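Bacteriocin (Pseudomonas syringae pv. tomato, PDB 4FZL) probably kills related bacteria by degrading the peptidoglycan precursor lipid II, as a calcium-binding bacteriocin of the colicin M family. Local coordinates at residues G36-A48 against I70-Y83. Numbering follows the deposited sequence.
Sequences GIQSKVALKTFAA and IGRSQQINENIIKY
Lys44 NZ is gripped by two backbone carbonyls of the loop: it donates to Glu78 O at 2.6 Å, tilted 34° from that carbonyl's plane, and to Ile81 O at 2.9 Å, almost in line with its C=O bond. A weak third bond runs to a water that also accepts from Tyr83 N. The lysine chain is otherwise extended but bends at chi3 (-81°), which turns the ammonium back onto the loop while CB packs on Ile81 CG2. Its long aliphatic stem suits a buried place, and Phe106 adds a cation-pi contact.

Beside it lies an apolar patch. Val41 sends CG1 against Ile81 CG2 (3.8 Å) and, tip to tip, against Ile70 CD1 (3.9 Å); the branched valine thereby meets both the end of helix 59-70 and the loop that follows it. Thr45 OG1 donates to Val41 O at 2.8 Å, which satisfies the hydroxyl and is consistent with its place against Ile70 CD1. Further along, Ala47 CB, small enough for close packing, meets the edge of the Tyr83 ring at CE1 (3.8 Å), and the tyrosine hydroxyl bonds to His103.

At the helix start, Lys40 NZ and Glu78 OE2 form a long, weak salt bridge (3.5 Å), supplemented by two waters, one linking NZ to each carboxylate oxygen, each with one weak bond. Helix 37-54 thus holds the loop by apolar packing together with Lys44, whose two carbonyl bonds probably help fix a segment without regular structure after Ile70.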
loop_
_atom_site.group_PDB
_atom_site.type_symbol
_atom_site.label_atom_id
_atom_site.label_comp_id
_atom_site.label_asym_id
_atom_site.label_seq_id
_atom_site.Cartn_x
_atom_site.Cartn_y
_atom_site.Cartn_z
ATOM N N GLY A 36 19.708 9.779 -8.409
ATOM C CA GLY A 36 19.661 10.845 -9.385
ATOM C C GLY A 36 18.436 10.860 -10.273
ATOM O O GLY A 36 17.370 10.359 -9.884
ATOM N N ILE A 37 18.590 11.469 -11.457
ATOM C CA ILE A 37 17.434 11.656 -12.377
ATOM C C ILE A 37 16.763 10.346 -12.760
ATOM O O ILE A 37 15.545 10.253 -12.626
ATOM C CB ILE A 37 17.806 12.459 -13.655
ATOM C CG1 ILE A 37 18.198 13.879 -13.240
ATOM C CG2 ILE A 37 16.696 12.420 -14.708
ATOM C CD1 ILE A 37 18.887 14.659 -14.381
ATOM N N GLN A 38 17.527 9.373 -13.271
ATOM C CA GLN A 38 16.908 8.153 -13.671
ATOM C C GLN A 38 16.160 7.460 -12.529
ATOM O O GLN A 38 15.056 6.952 -12.728
ATOM C CB GLN A 38 17.902 7.201 -14.279
ATOM C CG GLN A 38 18.383 7.667 -15.599
ATOM C CD GLN A 38 17.747 6.935 -16.787
ATOM O OE1 GLN A 38 16.565 6.489 -16.779
ATOM N NE2 GLN A 38 18.556 6.785 -17.806
ATOM N N SER A 39 16.757 7.449 -11.350
ATOM C CA SER A 39 16.106 6.900 -10.172
ATOM C C SER A 39 14.810 7.608 -9.775
ATOM O O SER A 39 13.768 6.963 -9.439
ATOM C CB SER A 39 17.049 6.885 -8.955
ATOM O OG SER A 39 18.138 6.073 -9.127
ATOM N N LYS A 40 14.836 8.934 -9.845
ATOM C CA LYS A 40 13.670 9.751 -9.430
ATOM C C LYS A 40 12.583 9.578 -10.446
ATOM O O LYS A 40 11.403 9.433 -10.105
ATOM C CB LYS A 40 14.067 11.199 -9.234
ATOM C CG LYS A 40 14.922 11.441 -7.973
ATOM C CD LYS A 40 15.295 12.903 -7.886
ATOM C CE LYS A 40 16.441 13.185 -6.932
ATOM N NZ LYS A 40 17.035 14.540 -7.116
ATOM N N VAL A 41 12.989 9.566 -11.707
ATOM C CA VAL A 41 11.972 9.393 -12.778
ATOM C C VAL A 41 11.351 7.936 -12.716
ATOM O O VAL A 41 10.119 7.780 -12.840
ATOM C CB VAL A 41 12.527 9.665 -14.198
ATOM C CG1 VAL A 41 11.515 9.275 -15.309
ATOM C CG2 VAL A 41 12.901 11.137 -14.296
ATOM N N ALA A 42 12.182 6.910 -12.470
ATOM C CA ALA A 42 11.668 5.563 -12.225
ATOM C C ALA A 42 10.662 5.555 -11.067
ATOM O O ALA A 42 9.553 5.045 -11.191
ATOM C CB ALA A 42 12.801 4.509 -12.055
ATOM N N LEU A 43 11.024 6.181 -9.936
ATOM C CA LEU A 43 10.184 6.115 -8.763
ATOM C C LEU A 43 8.825 6.787 -9.034
ATOM O O LEU A 43 7.759 6.275 -8.672
ATOM C CB LEU A 43 10.914 6.768 -7.586
ATOM C CG LEU A 43 10.139 6.718 -6.273
ATOM C CD1 LEU A 43 9.748 5.309 -5.835
ATOM C CD2 LEU A 43 10.978 7.359 -5.161
ATOM N N LYS A 44 8.862 7.962 -9.688
ATOM C CA LYS A 44 7.644 8.602 -10.078
ATOM C C LYS A 44 6.770 7.832 -11.085
ATOM O O LYS A 44 5.544 7.874 -11.034
ATOM C CB LYS A 44 7.917 10.062 -10.509
ATOM C CG LYS A 44 8.292 11.027 -9.398
ATOM C CD LYS A 44 8.396 12.512 -9.766
ATOM C CE LYS A 44 9.688 12.808 -10.400
ATOM N NZ LYS A 44 9.726 14.288 -10.727
ATOM N N THR A 45 7.441 7.100 -11.971
ATOM C CA THR A 45 6.739 6.252 -12.917
ATOM C C THR A 45 6.058 5.105 -12.144
ATOM O O THR A 45 4.930 4.724 -12.497
ATOM C CB THR A 45 7.691 5.729 -14.015
ATOM O OG1 THR A 45 8.253 6.852 -14.691
ATOM C CG2 THR A 45 7.003 4.688 -15.018
ATOM N N PHE A 46 6.790 4.506 -11.163
ATOM C CA PHE A 46 6.157 3.457 -10.369
ATOM C C PHE A 46 4.869 4.001 -9.714
ATOM O O PHE A 46 3.854 3.276 -9.629
ATOM C CB PHE A 46 7.061 2.906 -9.268
ATOM C CG PHE A 46 8.377 2.332 -9.697
ATOM C CD1 PHE A 46 8.624 1.856 -10.985
ATOM C CD2 PHE A 46 9.400 2.287 -8.792
ATOM C CE1 PHE A 46 9.853 1.407 -11.329
ATOM C CE2 PHE A 46 10.643 1.749 -9.116
ATOM C CZ PHE A 46 10.859 1.321 -10.416
ATOM N N ALA A 47 4.974 5.213 -9.138
ATOM C CA ALA A 47 3.786 5.710 -8.493
ATOM C C ALA A 47 2.639 5.949 -9.464
ATOM O O ALA A 47 1.478 5.700 -9.149
ATOM C CB ALA A 47 4.163 7.004 -7.850
ATOM N N ALA A 48 2.982 6.487 -10.643
ATOM C CA ALA A 48 1.964 6.684 -11.666
ATOM C C ALA A 48 1.331 5.352 -12.140
ATOM O O ALA A 48 0.105 5.300 -12.436
ATOM C CB ALA A 48 2.554 7.470 -12.843
ATOM N N ILE A 70 6.606 9.759 -21.437
ATOM C CA ILE A 70 7.818 10.510 -21.033
ATOM C C ILE A 70 8.729 10.656 -22.286
ATOM O O ILE A 70 9.363 11.688 -22.501
ATOM C CB ILE A 70 8.542 9.812 -19.862
ATOM C CG1 ILE A 70 7.715 9.917 -18.547
ATOM C CG2 ILE A 70 9.931 10.455 -19.578
ATOM C CD1 ILE A 70 8.234 9.021 -17.421
ATOM N N GLY A 71 8.801 9.576 -23.052
ATOM C CA GLY A 71 9.542 9.508 -24.308
ATOM C C GLY A 71 9.152 10.460 -25.415
ATOM O O GLY A 71 9.876 10.626 -26.408
ATOM N N ARG A 72 8.019 11.100 -25.284
ATOM C CA ARG A 72 7.617 12.116 -26.288
ATOM C C ARG A 72 8.364 13.471 -26.106
ATOM O O ARG A 72 8.323 14.334 -26.977
ATOM C CB ARG A 72 6.056 12.320 -26.266
ATOM C CG ARG A 72 5.306 11.029 -26.706
ATOM C CD ARG A 72 3.798 11.028 -26.808
ATOM N NE ARG A 72 3.342 9.743 -27.434
ATOM C CZ ARG A 72 2.738 8.718 -26.799
ATOM N NH1 ARG A 72 2.451 8.803 -25.496
ATOM N NH2 ARG A 72 2.418 7.587 -27.449
ATOM N N SER A 73 8.994 13.656 -24.953
ATOM C CA SER A 73 9.751 14.859 -24.639
ATOM C C SER A 73 11.193 14.678 -25.062
ATOM O O SER A 73 11.716 13.551 -24.977
ATOM C CB SER A 73 9.743 15.068 -23.135
ATOM O OG SER A 73 10.546 16.186 -22.808
ATOM N N GLN A 74 11.845 15.754 -25.493
ATOM C CA GLN A 74 13.290 15.690 -25.714
ATOM C C GLN A 74 14.073 16.014 -24.448
ATOM O O GLN A 74 15.326 15.829 -24.455
ATOM C CB GLN A 74 13.732 16.632 -26.825
ATOM C CG GLN A 74 13.304 16.146 -28.197
ATOM C CD GLN A 74 14.427 16.093 -29.245
ATOM O OE1 GLN A 74 14.170 16.372 -30.416
ATOM N NE2 GLN A 74 15.665 15.721 -28.838
ATOM N N GLN A 75 13.400 16.461 -23.391
ATOM C CA GLN A 75 14.111 16.774 -22.169
ATOM C C GLN A 75 14.439 15.494 -21.352
ATOM O O GLN A 75 13.840 14.430 -21.571
ATOM C CB GLN A 75 13.259 17.676 -21.333
ATOM C CG GLN A 75 13.118 19.185 -21.872
ATOM C CD GLN A 75 12.557 20.176 -20.954
ATOM O OE1 GLN A 75 11.664 19.850 -20.252
ATOM N NE2 GLN A 75 13.262 21.283 -20.740
ATOM N N ILE A 76 15.425 15.636 -20.461
ATOM C CA ILE A 76 15.921 14.548 -19.649
ATOM C C ILE A 76 16.006 14.864 -18.149
ATOM O O ILE A 76 16.543 14.113 -17.388
ATOM C CB ILE A 76 17.274 13.987 -20.137
ATOM C CG1 ILE A 76 18.351 15.099 -20.119
ATOM C CG2 ILE A 76 17.165 13.328 -21.551
ATOM C CD1 ILE A 76 19.786 14.597 -20.342
ATOM N N ASN A 77 15.378 15.954 -17.759
ATOM C CA ASN A 77 15.441 16.340 -16.352
ATOM C C ASN A 77 14.448 15.593 -15.476
ATOM O O ASN A 77 13.559 14.909 -15.960
ATOM C CB ASN A 77 15.228 17.857 -16.152
ATOM C CG ASN A 77 13.835 18.285 -16.593
ATOM O OD1 ASN A 77 12.862 18.121 -15.872
ATOM N ND2 ASN A 77 13.748 18.894 -17.787
ATOM N N GLU A 78 14.570 15.742 -14.166
ATOM C CA GLU A 78 13.722 14.957 -13.228
ATOM C C GLU A 78 12.226 15.286 -13.230
ATOM O O GLU A 78 11.425 14.497 -12.719
ATOM C CB GLU A 78 14.244 15.009 -11.779
ATOM C CG GLU A 78 14.185 16.408 -11.227
ATOM C CD GLU A 78 15.038 16.577 -9.951
ATOM O OE1 GLU A 78 16.199 17.067 -10.003
ATOM O OE2 GLU A 78 14.549 16.158 -8.906
ATOM N N ASN A 79 11.859 16.429 -13.830
ATOM C CA ASN A 79 10.483 16.879 -13.961
ATOM C C ASN A 79 9.794 16.500 -15.266
ATOM O O ASN A 79 8.686 16.951 -15.504
ATOM C CB ASN A 79 10.409 18.400 -13.711
ATOM C CG ASN A 79 10.872 18.736 -12.361
ATOM O OD1 ASN A 79 11.662 19.656 -12.146
ATOM N ND2 ASN A 79 10.448 17.940 -11.427
ATOM N N ILE A 80 10.388 15.586 -16.029
ATOM C CA ILE A 80 9.709 15.106 -17.221
ATOM C C ILE A 80 8.521 14.206 -16.923
ATOM O O ILE A 80 7.739 13.904 -17.806
ATOM C CB ILE A 80 10.653 14.396 -18.221
ATOM C CG1 ILE A 80 11.370 13.177 -17.592
ATOM C CG2 ILE A 80 11.664 15.412 -18.772
ATOM C CD1 ILE A 80 12.430 12.542 -18.465
ATOM N N ILE A 81 8.404 13.811 -15.667
ATOM C CA ILE A 81 7.196 13.272 -15.136
ATOM C C ILE A 81 7.019 14.005 -13.809
ATOM O O ILE A 81 7.971 14.122 -12.996
ATOM C CB ILE A 81 7.204 11.775 -14.947
ATOM C CG1 ILE A 81 5.922 11.274 -14.250
ATOM C CG2 ILE A 81 8.476 11.331 -14.149
ATOM C CD1 ILE A 81 5.753 9.787 -14.324
ATOM N N LYS A 82 5.809 14.536 -13.590
ATOM C CA LYS A 82 5.430 15.253 -12.348
ATOM C C LYS A 82 4.565 14.386 -11.470
ATOM O O LYS A 82 3.743 13.685 -11.945
ATOM C CB LYS A 82 4.775 16.583 -12.685
ATOM C CG LYS A 82 5.813 17.573 -13.242
ATOM C CD LYS A 82 5.202 18.857 -13.763
ATOM C CE LYS A 82 6.308 19.815 -14.204
ATOM N NZ LYS A 82 5.874 20.769 -15.270
ATOM N N TYR A 83 4.799 14.473 -10.168
ATOM C CA TYR A 83 3.988 13.779 -9.183
ATOM C C TYR A 83 2.717 14.597 -9.072
ATOM O O TYR A 83 2.746 15.702 -8.549
ATOM C CB TYR A 83 4.757 13.639 -7.875
ATOM C CG TYR A 83 4.073 12.668 -6.921
ATOM C CD1 TYR A 83 4.264 11.304 -7.079
ATOM C CD2 TYR A 83 3.222 13.101 -5.947
ATOM C CE1 TYR A 83 3.652 10.386 -6.244
ATOM C CE2 TYR A 83 2.600 12.179 -5.075
ATOM C CZ TYR A 83 2.820 10.834 -5.256
ATOM O OH TYR A 83 2.154 9.907 -4.462
HETATM O O HOH W 1 18.600 14.791 -9.581
HETATM O O HOH W 2 15.165 17.437 -6.823
HETATM O O HOH W 3 7.257 16.012 -9.241
#